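Side-chain contacts in proteophosphoglycan (Silicibacter pomeroyi DSS-3, PDB 2RE3), which is of unknown function but belongs to the DUF1285 family, whose fold of repeated motifs hints at a possible part in signal transduction: residues S69-E74 / F78-P83; D92-V97 / A142-V147; F114-G119 / L151-D156. One frame throughout, in Å; residues are numbered along the deposited sequence.

From the N terminus, interaction 1 comes first and closes the shortest loop, the tight turn of the hairpin 71-74/77-81 at the border of the N-terminal mixed sheet. The chain then runs through strand 86-91 into the second mixed sheet, where interaction 2 ties residues 92-97 to 142-147 and interaction 3 ties 114-119 to 151-156. Their segments alternate, so these two contacts cross, and both involve the same group of neighbouring strands. Phe96 O is probably hydrogen-bonded to Leu154 N, as is Val145 O to Ala153 N. The sheets meet where Leu71 packs on Phe96 and Phe78 packs on Pro95 and Leu151, which joins interaction 1 to the others.

Interaction 1: residues S69-E74 / F78-P83; sequences SILKRE and FYLVTP
The Tyr79 ring receives Lys72 O at its edge, near the ring plane and 3.9 Å from Tyr79 CD1, whereas the carboxylate of Glu74 comes to it obliquely, OE1 lying 3.7 Å from Tyr79 CE1 with the two planes 39° apart. The Phe78 ring is met obliquely by the aliphatic part of Arg73, whose CG is 3.9 Å from Phe78 CE2. These are cross-strand contacts of an antiparallel beta hairpin, 71-74 with 77-81, at the border of the N-terminal mixed sheet. Lys72 and Tyr79 form its hydrogen-bonded pair, Lys72 N to Tyr79 O at 3.0 Å and Tyr79 N to Lys72 O at 2.9 Å; Val81 N adds a third bond to Ile70 O. Arg73 with Phe78 and Leu71 with Leu80 are the non-hydrogen-bonded pairs, and all four side chains lie on one face; Leu151 of the second sheet packs there against Leu71, Arg73 and Phe78, and Ile89 and Val91 of the adjoining strand 86-91 lie beside them. There the two leucines run side by side in the same direction, Leu71 CD2 against Leu80 CD2 at 3.8 Å. Polar ends on the other face find partners beyond the hairpin: Glu74 OE1 forms a salt bridge with Lys86, which also makes a cation-pi contact with Tyr79, while Tyr79 OH bonds to Arg77 NE. A water donates to Glu74 OE1 and is weakly linked to Tyr79 OH. At the start of the hairpin, Ile70 carries CG1 between its backbone N and carbonyl carbon (chi1 56°), which brings CD1 across Leu80 CB at 3.8 Å. Lys72 is extended throughout, with CG opposite the backbone N (chi1 -176°); NZ reaches Val30 O, and CB rests 3.7 Å from Val81 CG2.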
loop_
_atom_site.group_PDB
_atom_site.type_symbol
_atom_site.label_atom_id
_atom_site.label_comp_id
_atom_site.label_asym_id
_atom_site.label_seq_id
_atom_site.Cartn_x
_atom_site.Cartn_y
_atom_site.Cartn_z
ATOM N N SER A 69 -7.854 -0.597 -8.553
ATOM C CA SER A 69 -7.746 0.605 -9.371
ATOM C C SER A 69 -8.712 1.725 -8.912
ATOM O O SER A 69 -8.476 2.891 -9.229
ATOM C CB SER A 69 -7.962 0.303 -10.859
ATOM O OG SER A 69 -9.334 0.076 -11.213
ATOM N N ILE A 70 -9.773 1.378 -8.181
ATOM C CA ILE A 70 -10.748 2.414 -7.783
ATOM C C ILE A 70 -10.759 2.662 -6.268
ATOM O O ILE A 70 -11.737 3.161 -5.707
ATOM C CB ILE A 70 -12.171 2.127 -8.340
ATOM C CG1 ILE A 70 -12.681 0.730 -7.912
ATOM C CG2 ILE A 70 -12.152 2.340 -9.865
ATOM C CD1 ILE A 70 -14.197 0.540 -8.042
ATOM N N LEU A 71 -9.656 2.297 -5.618
ATOM C CA LEU A 71 -9.495 2.576 -4.215
ATOM C C LEU A 71 -9.284 4.076 -4.013
ATOM O O LEU A 71 -8.538 4.739 -4.765
ATOM C CB LEU A 71 -8.300 1.831 -3.667
ATOM C CG LEU A 71 -8.538 0.418 -3.161
ATOM C CD1 LEU A 71 -7.222 -0.264 -3.051
ATOM C CD2 LEU A 71 -9.234 0.489 -1.798
ATOM N N LYS A 72 -9.950 4.601 -2.994
ATOM C CA LYS A 72 -9.837 5.984 -2.622
ATOM C C LYS A 72 -9.785 6.059 -1.094
ATOM O O LYS A 72 -10.555 5.400 -0.386
ATOM C CB LYS A 72 -11.049 6.744 -3.147
ATOM C CG LYS A 72 -10.993 8.247 -2.905
ATOM C CD LYS A 72 -12.251 8.978 -3.412
ATOM C CE LYS A 72 -11.987 10.497 -3.604
ATOM N NZ LYS A 72 -13.199 11.254 -4.091
ATOM N N ARG A 73 -8.877 6.871 -0.592
ATOM C CA ARG A 73 -8.774 7.107 0.823
ATOM C C ARG A 73 -9.432 8.436 1.154
ATOM O O ARG A 73 -9.153 9.441 0.505
ATOM C CB ARG A 73 -7.298 7.174 1.198
ATOM C CG ARG A 73 -7.059 7.210 2.670
ATOM C CD ARG A 73 -5.630 7.489 2.999
ATOM N NE ARG A 73 -5.529 7.842 4.392
ATOM C CZ ARG A 73 -4.391 7.915 5.072
ATOM N NH1 ARG A 73 -3.225 7.635 4.516
ATOM N NH2 ARG A 73 -4.435 8.247 6.348
ATOM N N GLU A 74 -10.302 8.460 2.154
ATOM C CA GLU A 74 -10.801 9.729 2.691
ATOM C C GLU A 74 -10.574 9.689 4.180
ATOM O O GLU A 74 -10.953 8.716 4.842
ATOM C CB GLU A 74 -12.273 9.930 2.376
ATOM C CG GLU A 74 -12.504 10.092 0.885
ATOM C CD GLU A 74 -13.963 10.106 0.463
ATOM O OE1 GLU A 74 -14.874 9.977 1.310
ATOM O OE2 GLU A 74 -14.197 10.242 -0.747
ATOM N N PHE A 78 -11.391 3.820 3.782
ATOM C CA PHE A 78 -11.207 3.439 2.398
ATOM C C PHE A 78 -12.514 3.095 1.663
ATOM O O PHE A 78 -13.435 2.477 2.219
ATOM C CB PHE A 78 -10.246 2.266 2.332
ATOM C CG PHE A 78 -8.889 2.567 2.899
ATOM C CD1 PHE A 78 -8.629 2.362 4.238
ATOM C CD2 PHE A 78 -7.886 3.051 2.093
ATOM C CE1 PHE A 78 -7.387 2.640 4.753
ATOM C CE2 PHE A 78 -6.662 3.348 2.590
ATOM C CZ PHE A 78 -6.396 3.146 3.930
ATOM N N TYR A 79 -12.562 3.505 0.398
ATOM C CA TYR A 79 -13.732 3.339 -0.438
ATOM C C TYR A 79 -13.328 2.779 -1.797
ATOM O O TYR A 79 -12.159 2.826 -2.161
ATOM C CB TYR A 79 -14.438 4.685 -0.619
ATOM C CG TYR A 79 -14.817 5.282 0.699
ATOM C CD1 TYR A 79 -13.905 6.022 1.425
ATOM C CD2 TYR A 79 -16.069 5.063 1.250
ATOM C CE1 TYR A 79 -14.230 6.571 2.631
ATOM C CE2 TYR A 79 -16.394 5.589 2.499
ATOM C CZ TYR A 79 -15.455 6.343 3.169
ATOM O OH TYR A 79 -15.733 6.881 4.381
ATOM N N LEU A 80 -14.297 2.200 -2.498
ATOM C CA LEU A 80 -14.181 1.933 -3.937
ATOM C C LEU A 80 -15.113 2.943 -4.567
ATOM O O LEU A 80 -16.277 3.008 -4.210
ATOM C CB LEU A 80 -14.615 0.492 -4.286
ATOM C CG LEU A 80 -13.917 -0.561 -3.417
ATOM C CD1 LEU A 80 -14.458 -1.898 -3.711
ATOM C CD2 LEU A 80 -12.407 -0.527 -3.614
ATOM N N VAL A 81 -14.588 3.739 -5.481
ATOM C CA VAL A 81 -15.297 4.890 -6.004
ATOM C C VAL A 81 -15.261 4.893 -7.519
ATOM O O VAL A 81 -14.210 4.775 -8.119
ATOM C CB VAL A 81 -14.655 6.170 -5.470
ATOM C CG1 VAL A 81 -15.383 7.427 -5.977
ATOM C CG2 VAL A 81 -14.636 6.112 -3.938
ATOM N N THR A 82 -16.434 5.016 -8.119
ATOM C CA THR A 82 -16.592 5.276 -9.534
ATOM C C THR A 82 -17.266 6.658 -9.630
ATOM O O THR A 82 -17.637 7.235 -8.616
ATOM C CB THR A 82 -17.518 4.218 -10.178
ATOM O OG1 THR A 82 -18.807 4.304 -9.557
ATOM C CG2 THR A 82 -16.966 2.810 -10.030
ATOM N N PRO A 83 -17.462 7.173 -10.846
ATOM C CA PRO A 83 -18.198 8.442 -10.989
ATOM C C PRO A 83 -19.634 8.419 -10.451
ATOM O O PRO A 83 -20.180 9.483 -10.155
ATOM C CB PRO A 83 -18.242 8.670 -12.511
ATOM C CG PRO A 83 -17.138 7.844 -13.068
ATOM C CD PRO A 83 -17.019 6.637 -12.145
HETATM O O HOH W 1 -15.487 10.235 3.737
#

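Interaction 2: residues D92-V97 / A142-V147; sequences DDAPFV and APYVHV
Tyr144 OH donates a short hydrogen bond of 2.6 Å to Asp93 OD1, using the syn lone pair of that oxygen. The contact spans the second mixed sheet, in which strand 151-155 runs between strands 96-104 and 144-148, so only side chains reach over it: Tyr144 meets the loop leading into strand 96-104, and Val147 meets Phe96 at its start. The carboxylate stands nearly upright to the phenol, its plane 81° from that of the ring, and Asp93 CG lies in the ring plane at the edge. Asp93 OD2 forms a salt bridge with Arg47, so the two carboxylate oxygens have different mates and the group is held against rotation. With CG anti to the backbone N (chi1 -165°), Asp93 turns its carboxylate to the phenol. Ala94 CB touches the ring edge as well, 3.9 Å from Tyr144 CE2 and from Tyr144 CD2. Arg131 makes a cation-pi contact with the same ring, and its positive charge may strengthen the pull of the hydroxyl on the acid. A phenylalanine in place of Tyr144 would probably keep the contact with Ala94 but leave Asp93 OD1 without its donor and the carboxylate less firmly set. Tyr144 lies with Leu154 on one side of the sheet, whereas Phe96 and Val147 meet on the other, where Ala153 sits. Pro95 CB lies over one face of the Phe96 ring, 4.2 Å above its plane and offset toward the rim. Val147 crosses Phe96 at about a right angle, its CG2 4.1 Å from Phe96 CD2.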
loop_
_atom_site.group_PDB
_atom_site.type_symbol
_atom_site.label_atom_id
_atom_site.label_comp_id
_atom_site.label_asym_id
_atom_site.label_seq_id
_atom_site.Cartn_x
_atom_site.Cartn_y
_atom_site.Cartn_z
ATOM N N ASP A 92 -7.472 -3.860 7.004
ATOM C CA ASP A 92 -6.956 -4.247 8.287
ATOM C C ASP A 92 -5.774 -3.394 8.608
ATOM O O ASP A 92 -5.685 -2.881 9.701
ATOM C CB ASP A 92 -6.558 -5.720 8.302
ATOM C CG ASP A 92 -7.756 -6.632 8.455
ATOM O OD1 ASP A 92 -8.862 -6.116 8.723
ATOM O OD2 ASP A 92 -7.586 -7.861 8.291
ATOM N N ASP A 93 -4.889 -3.237 7.631
ATOM C CA ASP A 93 -3.666 -2.477 7.797
ATOM C C ASP A 93 -3.464 -1.517 6.604
ATOM O O ASP A 93 -4.002 -0.422 6.618
ATOM C CB ASP A 93 -2.496 -3.448 7.988
ATOM C CG ASP A 93 -1.253 -2.773 8.511
ATOM O OD1 ASP A 93 -1.260 -1.551 8.688
ATOM O OD2 ASP A 93 -0.261 -3.475 8.767
ATOM N N ALA A 94 -2.719 -1.912 5.574
ATOM C CA ALA A 94 -2.542 -1.056 4.416
ATOM C C ALA A 94 -3.331 -1.678 3.281
ATOM O O ALA A 94 -3.574 -2.883 3.284
ATOM C CB ALA A 94 -1.081 -0.921 4.062
ATOM N N PRO A 95 -3.787 -0.852 2.325
ATOM C CA PRO A 95 -4.480 -1.389 1.158
ATOM C C PRO A 95 -3.592 -2.244 0.250
ATOM O O PRO A 95 -4.109 -3.028 -0.574
ATOM C CB PRO A 95 -4.959 -0.135 0.428
ATOM C CG PRO A 95 -4.096 1.001 0.946
ATOM C CD PRO A 95 -3.739 0.627 2.319
ATOM N N PHE A 96 -2.273 -2.098 0.390
ATOM C CA PHE A 96 -1.339 -2.859 -0.459
ATOM C C PHE A 96 -0.205 -3.496 0.319
ATOM O O PHE A 96 0.118 -3.077 1.426
ATOM C CB PHE A 96 -0.738 -1.960 -1.518
ATOM C CG PHE A 96 -1.750 -1.287 -2.408
ATOM C CD1 PHE A 96 -2.524 -2.024 -3.279
ATOM C CD2 PHE A 96 -1.862 0.089 -2.419
ATOM C CE1 PHE A 96 -3.413 -1.407 -4.117
ATOM C CE2 PHE A 96 -2.757 0.725 -3.263
ATOM C CZ PHE A 96 -3.540 -0.034 -4.115
ATOM N N VAL A 97 0.374 -4.527 -0.264
ATOM C CA VAL A 97 1.599 -5.090 0.216
ATOM C C VAL A 97 2.658 -4.889 -0.864
ATOM O O VAL A 97 2.419 -5.223 -2.012
ATOM C CB VAL A 97 1.461 -6.592 0.517
ATOM C CG1 VAL A 97 2.838 -7.227 0.649
ATOM C CG2 VAL A 97 0.615 -6.818 1.795
ATOM N N ALA A 142 7.353 -2.416 11.416
ATOM C CA ALA A 142 6.544 -2.667 10.208
ATOM C C ALA A 142 6.525 -1.377 9.367
ATOM O O ALA A 142 5.788 -0.427 9.646
ATOM C CB ALA A 142 5.137 -3.074 10.567
ATOM N N PRO A 143 7.358 -1.319 8.342
ATOM C CA PRO A 143 7.452 -0.095 7.585
ATOM C C PRO A 143 6.529 -0.111 6.357
ATOM O O PRO A 143 6.262 -1.167 5.788
ATOM C CB PRO A 143 8.912 -0.096 7.145
ATOM C CG PRO A 143 9.243 -1.529 6.957
ATOM C CD PRO A 143 8.249 -2.346 7.792
ATOM N N TYR A 144 6.082 1.071 5.953
ATOM C CA TYR A 144 5.242 1.241 4.779
ATOM C C TYR A 144 5.919 2.113 3.750
ATOM O O TYR A 144 6.878 2.814 4.072
ATOM C CB TYR A 144 3.951 1.903 5.188
ATOM C CG TYR A 144 3.199 1.169 6.281
ATOM C CD1 TYR A 144 3.560 1.312 7.608
ATOM C CD2 TYR A 144 2.099 0.349 5.987
ATOM C CE1 TYR A 144 2.857 0.683 8.631
ATOM C CE2 TYR A 144 1.379 -0.291 7.011
ATOM C CZ TYR A 144 1.779 -0.107 8.337
ATOM O OH TYR A 144 1.129 -0.709 9.367
ATOM N N VAL A 145 5.418 2.066 2.513
ATOM C CA VAL A 145 5.775 3.043 1.475
ATOM C C VAL A 145 4.512 3.542 0.762
ATOM O O VAL A 145 3.577 2.788 0.499
ATOM C CB VAL A 145 6.786 2.487 0.455
ATOM C CG1 VAL A 145 6.266 1.243 -0.263
ATOM C CG2 VAL A 145 7.122 3.540 -0.576
ATOM N N HIS A 146 4.476 4.838 0.502
ATOM C CA HIS A 146 3.351 5.458 -0.178
ATOM C C HIS A 146 3.381 5.071 -1.650
ATOM O O HIS A 146 4.447 5.074 -2.289
ATOM C CB HIS A 146 3.455 6.974 -0.019
ATOM C CG HIS A 146 2.380 7.767 -0.698
ATOM N ND1 HIS A 146 2.545 8.299 -1.953
ATOM C CD2 HIS A 146 1.169 8.196 -0.264
ATOM C CE1 HIS A 146 1.466 8.995 -2.283
ATOM N NE2 HIS A 146 0.616 8.952 -1.276
ATOM N N VAL A 147 2.220 4.700 -2.167
ATOM C CA VAL A 147 2.063 4.331 -3.580
ATOM C C VAL A 147 1.339 5.455 -4.303
ATOM O O VAL A 147 1.845 5.973 -5.286
ATOM C CB VAL A 147 1.231 3.046 -3.723
ATOM C CG1 VAL A 147 1.079 2.665 -5.208
ATOM C CG2 VAL A 147 1.827 1.942 -2.833
#

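Interaction 3: residues F114-G119 / L151-D156; sequences FTTHVG and LEALID
Phe114 and Ile155 cross at about a right angle, and the isoleucine meets the far end of the ring obliquely. Its CG1 is 3.9 Å from Phe114 CE2, and its CD1 lies 4.1 Å from Phe114 CZ. The torsions of Ile155 explain this reach: CG1 sits beside the backbone N, on the far side from the carbonyl carbon (chi1 -65°), and the chain then runs out extended to CD1 (chi2 159°), so the longer branch does the touching while CG2 takes no part. Closer to the turn, Thr116 puts OG1 between its backbone N and carbonyl carbon (chi1 67°). That hydroxyl accepts a hydrogen bond from Asp120 N, and the methyl is left to face Ala153, Thr116 CG2 to Ala153 CB being 4.0 Å. Val147 touches both of these residues, closing the small apolar cluster from strand 144-148. Thr116 also opens a type I turn, in which Gly119 N bonds back to Thr116 O at 3.0 Å. No hydrogen bond joins the two segments, since strand 96-104 runs between strands 111-116 and 151-155. Apolar side chains reaching across a central strand are thus part of the mixed six-stranded sheet with order 3-2-1-6-5-4, a topology that the N-terminal sheet repeats and that fits the repeated motifs of the DUF1285 fold.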
loop_
_atom_site.group_PDB
_atom_site.type_symbol
_atom_site.label_atom_id
_atom_site.label_comp_id
_atom_site.label_asym_id
_atom_site.label_seq_id
_atom_site.Cartn_x
_atom_site.Cartn_y
_atom_site.Cartn_z
ATOM N N PHE A 114 9.679 0.179 -5.565
ATOM C CA PHE A 114 8.877 -0.898 -5.010
ATOM C C PHE A 114 7.795 -1.314 -5.998
ATOM O O PHE A 114 7.281 -0.482 -6.746
ATOM C CB PHE A 114 8.197 -0.424 -3.752
ATOM C CG PHE A 114 9.118 -0.224 -2.599
ATOM C CD1 PHE A 114 9.768 0.968 -2.422
ATOM C CD2 PHE A 114 9.311 -1.230 -1.672
ATOM C CE1 PHE A 114 10.599 1.150 -1.357
ATOM C CE2 PHE A 114 10.135 -1.038 -0.595
ATOM C CZ PHE A 114 10.785 0.153 -0.444
ATOM N N THR A 115 7.472 -2.596 -5.986
ATOM C CA THR A 115 6.342 -3.147 -6.693
ATOM C C THR A 115 5.414 -3.766 -5.651
ATOM O O THR A 115 5.906 -4.449 -4.719
ATOM C CB THR A 115 6.808 -4.212 -7.695
ATOM O OG1 THR A 115 7.671 -3.576 -8.648
ATOM C CG2 THR A 115 5.623 -4.875 -8.424
ATOM N N THR A 116 4.106 -3.480 -5.796
ATOM C CA THR A 116 3.043 -3.976 -4.913
ATOM C C THR A 116 2.440 -5.269 -5.446
ATOM O O THR A 116 2.701 -5.676 -6.591
ATOM C CB THR A 116 1.885 -2.942 -4.780
ATOM O OG1 THR A 116 1.215 -2.815 -6.046
ATOM C CG2 THR A 116 2.419 -1.542 -4.304
ATOM N N HIS A 117 1.604 -5.914 -4.638
ATOM C CA HIS A 117 1.030 -7.220 -5.023
ATOM C C HIS A 117 -0.006 -7.120 -6.146
ATOM O O HIS A 117 -0.467 -8.119 -6.651
ATOM C CB HIS A 117 0.479 -7.967 -3.792
ATOM C CG HIS A 117 -0.838 -7.453 -3.277
ATOM N ND1 HIS A 117 -1.017 -6.163 -2.802
ATOM C CD2 HIS A 117 -2.036 -8.082 -3.127
ATOM C CE1 HIS A 117 -2.265 -6.030 -2.381
ATOM N NE2 HIS A 117 -2.909 -7.171 -2.588
ATOM N N VAL A 118 -0.386 -5.915 -6.532
ATOM C CA VAL A 118 -1.323 -5.743 -7.625
ATOM C C VAL A 118 -0.596 -5.131 -8.833
ATOM O O VAL A 118 -1.214 -4.689 -9.793
ATOM C CB VAL A 118 -2.506 -4.898 -7.183
ATOM C CG1 VAL A 118 -3.233 -5.599 -6.013
ATOM C CG2 VAL A 118 -2.047 -3.467 -6.771
ATOM N N GLY A 119 0.725 -5.121 -8.789
ATOM C CA GLY A 119 1.491 -4.749 -9.947
ATOM C C GLY A 119 1.899 -3.291 -10.043
ATOM O O GLY A 119 2.591 -2.930 -10.994
ATOM N N LEU A 151 -2.631 6.007 -0.389
ATOM C CA LEU A 151 -2.727 4.582 -0.295
ATOM C C LEU A 151 -1.295 4.069 -0.120
ATOM O O LEU A 151 -0.435 4.327 -0.963
ATOM C CB LEU A 151 -3.341 4.001 -1.547
ATOM C CG LEU A 151 -4.694 4.546 -1.989
ATOM C CD1 LEU A 151 -4.985 3.947 -3.354
ATOM C CD2 LEU A 151 -5.812 4.238 -0.973
ATOM N N GLU A 152 -1.054 3.345 0.970
ATOM C CA GLU A 152 0.247 2.865 1.285
ATOM C C GLU A 152 0.353 1.366 1.097
ATOM O O GLU A 152 -0.641 0.667 1.164
ATOM C CB GLU A 152 0.575 3.191 2.723
ATOM C CG GLU A 152 0.862 4.635 2.966
ATOM C CD GLU A 152 1.255 4.876 4.404
ATOM O OE1 GLU A 152 0.474 4.491 5.298
ATOM O OE2 GLU A 152 2.351 5.428 4.627
ATOM N N ALA A 153 1.590 0.909 0.875
ATOM C CA ALA A 153 1.934 -0.492 0.846
ATOM C C ALA A 153 2.745 -0.887 2.118
ATOM O O ALA A 153 3.760 -0.256 2.468
ATOM C CB ALA A 153 2.739 -0.785 -0.407
ATOM N N LEU A 154 2.303 -1.938 2.794
ATOM C CA LEU A 154 3.098 -2.553 3.849
ATOM C C LEU A 154 4.218 -3.335 3.179
ATOM O O LEU A 154 3.955 -4.155 2.295
ATOM C CB LEU A 154 2.257 -3.502 4.690
ATOM C CG LEU A 154 2.960 -4.164 5.863
ATOM C CD1 LEU A 154 3.319 -3.126 6.920
ATOM C CD2 LEU A 154 2.057 -5.248 6.453
ATOM N N ILE A 155 5.456 -3.083 3.606
ATOM C CA ILE A 155 6.621 -3.748 3.018
ATOM C C ILE A 155 6.724 -5.157 3.618
ATOM O O ILE A 155 6.801 -5.287 4.829
ATOM C CB ILE A 155 7.910 -2.904 3.262
ATOM C CG1 ILE A 155 7.813 -1.572 2.521
ATOM C CG2 ILE A 155 9.147 -3.607 2.774
ATOM C CD1 ILE A 155 8.727 -0.530 3.078
ATOM N N ASP A 156 6.690 -6.194 2.776
ATOM C CA ASP A 156 6.693 -7.604 3.254
ATOM C C ASP A 156 8.084 -8.038 3.731
ATOM O O ASP A 156 9.057 -7.336 3.490
ATOM C CB ASP A 156 6.157 -8.567 2.178
ATOM C CG ASP A 156 7.161 -8.825 1.031
ATOM O OD1 ASP A 156 8.261 -8.239 1.040
ATOM O OD2 ASP A 156 6.856 -9.630 0.111
#